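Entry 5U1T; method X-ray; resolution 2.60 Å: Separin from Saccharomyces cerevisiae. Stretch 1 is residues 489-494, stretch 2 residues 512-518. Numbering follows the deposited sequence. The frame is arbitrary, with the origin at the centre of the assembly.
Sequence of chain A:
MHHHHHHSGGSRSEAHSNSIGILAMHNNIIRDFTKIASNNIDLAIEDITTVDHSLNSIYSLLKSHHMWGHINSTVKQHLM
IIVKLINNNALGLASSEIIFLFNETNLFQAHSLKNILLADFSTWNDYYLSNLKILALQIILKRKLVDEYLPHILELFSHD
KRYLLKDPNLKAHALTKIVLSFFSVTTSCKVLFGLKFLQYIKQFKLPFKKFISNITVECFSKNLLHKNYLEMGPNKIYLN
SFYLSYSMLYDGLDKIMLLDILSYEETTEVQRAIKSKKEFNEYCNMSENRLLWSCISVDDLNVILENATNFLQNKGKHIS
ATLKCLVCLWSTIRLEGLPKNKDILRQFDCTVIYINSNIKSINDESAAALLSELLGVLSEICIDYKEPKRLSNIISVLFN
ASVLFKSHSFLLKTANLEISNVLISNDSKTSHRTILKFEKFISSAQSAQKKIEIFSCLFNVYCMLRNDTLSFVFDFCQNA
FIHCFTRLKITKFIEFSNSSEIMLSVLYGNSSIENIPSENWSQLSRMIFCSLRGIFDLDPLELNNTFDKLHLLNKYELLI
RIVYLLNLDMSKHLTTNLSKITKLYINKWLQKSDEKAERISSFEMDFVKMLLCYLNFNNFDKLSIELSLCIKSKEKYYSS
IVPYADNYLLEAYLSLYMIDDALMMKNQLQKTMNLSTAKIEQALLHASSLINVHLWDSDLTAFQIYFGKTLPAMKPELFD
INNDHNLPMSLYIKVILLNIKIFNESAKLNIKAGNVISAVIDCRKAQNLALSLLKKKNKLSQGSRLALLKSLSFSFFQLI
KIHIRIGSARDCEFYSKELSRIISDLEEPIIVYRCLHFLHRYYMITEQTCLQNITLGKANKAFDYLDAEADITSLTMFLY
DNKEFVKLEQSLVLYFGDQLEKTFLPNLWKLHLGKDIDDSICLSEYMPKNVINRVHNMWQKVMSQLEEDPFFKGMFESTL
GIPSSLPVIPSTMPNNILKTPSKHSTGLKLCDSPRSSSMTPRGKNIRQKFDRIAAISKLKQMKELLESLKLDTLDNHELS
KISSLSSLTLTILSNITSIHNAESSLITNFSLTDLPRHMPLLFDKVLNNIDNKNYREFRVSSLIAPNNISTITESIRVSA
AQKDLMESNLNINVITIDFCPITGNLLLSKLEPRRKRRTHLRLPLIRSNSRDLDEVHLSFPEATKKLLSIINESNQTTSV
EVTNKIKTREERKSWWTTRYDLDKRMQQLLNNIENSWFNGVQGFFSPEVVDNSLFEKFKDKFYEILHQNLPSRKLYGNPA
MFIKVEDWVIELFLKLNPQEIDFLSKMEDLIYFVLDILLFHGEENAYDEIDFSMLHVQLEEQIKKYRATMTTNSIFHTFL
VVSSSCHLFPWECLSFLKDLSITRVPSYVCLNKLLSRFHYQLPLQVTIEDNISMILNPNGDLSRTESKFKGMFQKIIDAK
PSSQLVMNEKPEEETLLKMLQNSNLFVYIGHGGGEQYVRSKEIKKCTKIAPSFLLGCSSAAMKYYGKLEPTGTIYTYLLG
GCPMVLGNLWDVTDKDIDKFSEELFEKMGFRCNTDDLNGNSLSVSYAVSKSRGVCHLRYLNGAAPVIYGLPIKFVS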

ATOM      1  N   LYS A 489     -25.768 -22.838   5.068  1.00 68.99           N
ATOM      2  CA  LYS A 489     -25.657 -22.133   6.335  1.00 70.65           C
ATOM      3  C   LYS A 489     -25.353 -23.078   7.516  1.00 69.02           C
ATOM      4  O   LYS A 489     -26.121 -23.156   8.473  1.00 72.06           O
ATOM      5  N   ILE A 490     -24.244 -23.810   7.438  1.00 67.07           N
ATOM      6  CA  ILE A 490     -23.873 -24.720   8.516  1.00 68.37           C
ATOM      7  C   ILE A 490     -22.678 -24.156   9.294  1.00 70.59           C
ATOM      8  O   ILE A 490     -21.788 -23.503   8.726  1.00 66.77           O
ATOM      9  N   THR A 491     -22.676 -24.379  10.605  1.00 69.04           N
ATOM     10  CA  THR A 491     -21.686 -23.747  11.475  1.00 65.63           C
ATOM     11  C   THR A 491     -20.847 -24.773  12.219  1.00 70.89           C
ATOM     12  O   THR A 491     -19.949 -24.404  12.974  1.00 74.68           O
ATOM     13  N   LYS A 492     -21.158 -26.052  12.025  1.00 68.78           N
ATOM     14  CA  LYS A 492     -20.351 -27.148  12.555  1.00 62.70           C
ATOM     15  C   LYS A 492     -19.872 -27.995  11.381  1.00 65.26           C
ATOM     16  O   LYS A 492     -20.533 -28.061  10.340  1.00 67.79           O
ATOM     17  N   PHE A 493     -18.720 -28.634  11.546  1.00 57.13           N
ATOM     18  CA  PHE A 493     -18.206 -29.586  10.570  1.00 54.49           C
ATOM     19  C   PHE A 493     -19.156 -30.773  10.323  1.00 60.18           C
ATOM     20  O   PHE A 493     -19.482 -31.517  11.243  1.00 57.14           O
ATOM     21  N   ILE A 494     -19.611 -30.915   9.078  1.00 60.49           N
ATOM     22  CA  ILE A 494     -20.309 -32.105   8.598  1.00 53.15           C
ATOM     23  C   ILE A 494     -19.322 -32.928   7.795  1.00 55.99           C
ATOM     24  O   ILE A 494     -18.816 -32.447   6.785  1.00 55.75           O
ATOM     25  N   SER A 512     -15.104 -20.976   6.929  1.00 56.46           N
ATOM     26  CA  SER A 512     -14.722 -20.297   8.160  1.00 60.96           C
ATOM     27  C   SER A 512     -15.195 -21.084   9.373  1.00 58.80           C
ATOM     28  O   SER A 512     -15.178 -20.569  10.486  1.00 65.17           O
ATOM     29  N   ILE A 513     -15.630 -22.319   9.151  1.00 60.74           N
ATOM     30  CA  ILE A 513     -16.107 -23.169  10.232  1.00 64.62           C
ATOM     31  C   ILE A 513     -14.959 -23.461  11.181  1.00 62.54           C
ATOM     32  O   ILE A 513     -13.854 -23.740  10.745  1.00 60.50           O
ATOM     33  N   GLU A 514     -15.233 -23.387  12.479  1.00 67.51           N
ATOM     34  CA  GLU A 514     -14.189 -23.373  13.498  1.00 67.43           C
ATOM     35  C   GLU A 514     -13.350 -24.652  13.614  1.00 69.41           C
ATOM     36  O   GLU A 514     -12.158 -24.644  13.259  1.00 75.72           O
ATOM     37  N   ASN A 515     -13.943 -25.735  14.124  1.00 66.49           N
ATOM     38  CA  ASN A 515     -13.168 -26.943  14.439  1.00 67.53           C
ATOM     39  C   ASN A 515     -13.286 -28.069  13.423  1.00 66.31           C
ATOM     40  O   ASN A 515     -14.029 -29.028  13.613  1.00 67.00           O
ATOM     41  N   ILE A 516     -12.520 -27.961  12.352  1.00 59.42           N
ATOM     42  CA  ILE A 516     -12.428 -29.030  11.386  1.00 61.43           C
ATOM     43  C   ILE A 516     -11.407 -30.065  11.855  1.00 60.63           C
ATOM     44  O   ILE A 516     -10.323 -29.702  12.287  1.00 58.87           O
ATOM     45  N   PRO A 517     -11.771 -31.363  11.813  1.00 66.06           N
ATOM     46  CA  PRO A 517     -10.824 -32.415  12.217  1.00 61.31           C
ATOM     47  C   PRO A 517      -9.789 -32.727  11.133  1.00 62.25           C
ATOM     48  O   PRO A 517      -9.719 -33.861  10.656  1.00 64.67           O
ATOM     49  N   SER A 518      -8.986 -31.737  10.756  1.00 65.29           N
ATOM     50  CA  SER A 518      -8.078 -31.898   9.627  1.00 57.75           C
ATOM     51  C   SER A 518      -6.976 -32.904   9.921  1.00 58.07           C
ATOM     52  O   SER A 518      -6.419 -33.496   9.000  1.00 61.17           O
TER

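Two side chains carry this contact, one from each stretch: Phe493 and Ile513 are the residues whose CA-to-CB bonds point toward the opposing segment, and they lose the most surface to it, 96 and 88 Å² respectively. Neither segment forms a regular helix or strand here, and no hydrogen bond crosses between them, so the fit rests on apolar shape.

Phe493 takes a t rotamer (chi1 173°, chi2 79°), and its ring has Pro517 over one face: Pro517 CD sits 3.4 Å from the centroid of the Phe493 ring and only 10° off the ring normal, a CH-pi contact with nearly ideal placement, while Pro517 CG comes within 3.4 Å of Phe493 CE2. The C-gamma endo pyrrolidine covers that face, although its own CA-to-CB bond runs sideways to the contact. Ile516, with chi1 in the m well and chi2 off-well at 142°, meets the ring obliquely, its CG2 4.1 Å from Phe493 CD1. Even the backbone takes part, since Asn515 O approaches Phe493 CB at 4.0 Å.

Ile513 fills the other half of the apolar centre in its common m,t rotamer. Ile513 CD1 lies 3.7 Å from Ile490 CG1 and also 4.0 Å from Lys492 O, while Ile513 CG2 is 3.7 Å from Thr491 O, 3.8 Å from Lys492 C and 3.7 Å from Phe493 N. A branched side chain can therefore pack on a peptide path as well as on another side chain. Ile490 meets it from a sideways CA-to-CB bond with chi1 p and chi2 t.

Outward from this centre, Thr491 and Lys492 turn their CA-to-CB bonds away from stretch 2, leaving mainly their backbone to line Ile513. Their side chains gather on the exposed margin instead. Thr491 has chi1 p; the lysine begins m,m and continues through a t chi3, bringing Lys492 NZ back to Thr491 O in a weak hydrogen bond of 3.3 Å. Lys492 NZ is also 3.2 Å from Thr491 OG1. On the facing stretch, the CA-to-CB bonds of Glu514 and Asn515, both m at chi1, run sideways, and both residues stay exposed, their side chains no nearer than 5.5 Å to stretch 1.

The rule to read here is economical: one inward residue from each stretch, a proline over the aromatic face, and polar chains kept at the margin.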

ATOM      1  CB  LYS A 489     -26.948 -21.339   6.593  1.00 78.02           C
ATOM      2  CG  LYS A 489     -27.005 -19.983   5.861  1.00 78.95           C
ATOM      3  CD  LYS A 489     -28.435 -19.576   5.500  1.00 80.25           C
ATOM      4  CE  LYS A 489     -29.435 -19.925   6.608  1.00 84.65           C
ATOM      5  NZ  LYS A 489     -30.802 -19.322   6.387  1.00 86.25           N
ATOM      6  CB  ILE A 490     -23.559 -26.144   7.980  1.00 63.81           C
ATOM      7  CG1 ILE A 490     -22.117 -26.251   7.491  1.00 61.55           C
ATOM      8  CG2 ILE A 490     -24.548 -26.540   6.873  1.00 65.97           C
ATOM      9  CD1 ILE A 490     -21.831 -27.513   6.730  1.00 62.12           C
ATOM     10  CB  THR A 491     -22.351 -22.792  12.508  1.00 70.52           C
ATOM     11  OG1 THR A 491     -23.343 -23.502  13.265  1.00 66.87           O
ATOM     12  CG2 THR A 491     -23.003 -21.609  11.801  1.00 63.33           C
ATOM     13  CB  LYS A 492     -21.148 -28.012  13.547  1.00 62.25           C
ATOM     14  CG  LYS A 492     -22.083 -27.242  14.496  1.00 73.21           C
ATOM     15  CD  LYS A 492     -21.329 -26.224  15.365  1.00 77.40           C
ATOM     16  CE  LYS A 492     -22.214 -25.025  15.763  1.00 79.37           C
ATOM     17  NZ  LYS A 492     -21.433 -23.727  15.816  1.00 72.78           N
ATOM     18  CB  PHE A 493     -16.853 -30.094  11.043  1.00 53.37           C
ATOM     19  CG  PHE A 493     -16.297 -31.191  10.218  1.00 54.92           C
ATOM     20  CD1 PHE A 493     -15.673 -30.912   9.006  1.00 58.94           C
ATOM     21  CD2 PHE A 493     -16.372 -32.503  10.649  1.00 52.01           C
ATOM     22  CE1 PHE A 493     -15.144 -31.942   8.232  1.00 56.89           C
ATOM     23  CE2 PHE A 493     -15.846 -33.528   9.889  1.00 50.21           C
ATOM     24  CZ  PHE A 493     -15.239 -33.260   8.686  1.00 47.76           C
ATOM     25  CB  ILE A 494     -21.506 -31.762   7.661  1.00 57.20           C
ATOM     26  CG1 ILE A 494     -22.575 -30.914   8.354  1.00 51.88           C
ATOM     27  CG2 ILE A 494     -22.083 -33.022   7.051  1.00 54.05           C
ATOM     28  CD1 ILE A 494     -22.861 -31.362   9.738  1.00 58.45           C
ATOM     29  CB  SER A 512     -15.307 -18.886   8.208  1.00 62.73           C
ATOM     30  OG  SER A 512     -16.723 -18.936   8.378  1.00 68.49           O
ATOM     31  CB  ILE A 513     -16.715 -24.479   9.692  1.00 66.67           C
ATOM     32  CG1 ILE A 513     -17.885 -24.149   8.752  1.00 64.40           C
ATOM     33  CG2 ILE A 513     -17.141 -25.379  10.841  1.00 62.13           C
ATOM     34  CD1 ILE A 513     -18.553 -25.356   8.120  1.00 64.71           C
ATOM     35  CB  GLU A 514     -14.811 -23.055  14.862  1.00 81.15           C
ATOM     36  CG  GLU A 514     -15.375 -21.627  14.978  1.00 95.71           C
ATOM     37  CD  GLU A 514     -16.065 -21.344  16.335  1.00116.06           C
ATOM     38  OE1 GLU A 514     -16.282 -22.315  17.125  1.00123.37           O
ATOM     39  OE2 GLU A 514     -16.387 -20.146  16.604  1.00116.54           O
ATOM     40  CB  ASN A 515     -13.565 -27.495  15.807  1.00 71.17           C
ATOM     41  CG  ASN A 515     -13.384 -26.477  16.915  1.00 78.62           C
ATOM     42  OD1 ASN A 515     -14.345 -26.128  17.605  1.00 83.93           O
ATOM     43  ND2 ASN A 515     -12.154 -25.995  17.094  1.00 73.27           N
ATOM     44  CB  ILE A 516     -12.058 -28.467  10.021  1.00 55.32           C
ATOM     45  CG1 ILE A 516     -13.216 -27.618   9.516  1.00 56.21           C
ATOM     46  CG2 ILE A 516     -11.760 -29.580   9.054  1.00 53.69           C
ATOM     47  CD1 ILE A 516     -12.771 -26.395   8.804  1.00 62.02           C
ATOM     48  CB  PRO A 517     -11.733 -33.619  12.471  1.00 59.29           C
ATOM     49  CG  PRO A 517     -12.907 -33.389  11.596  1.00 55.61           C
ATOM     50  CD  PRO A 517     -13.114 -31.903  11.532  1.00 60.50           C
ATOM     51  CB  SER A 518      -7.468 -30.548   9.227  1.00 55.98           C
ATOM     52  OG  SER A 518      -6.745 -29.966  10.299  1.00 57.35           O
TER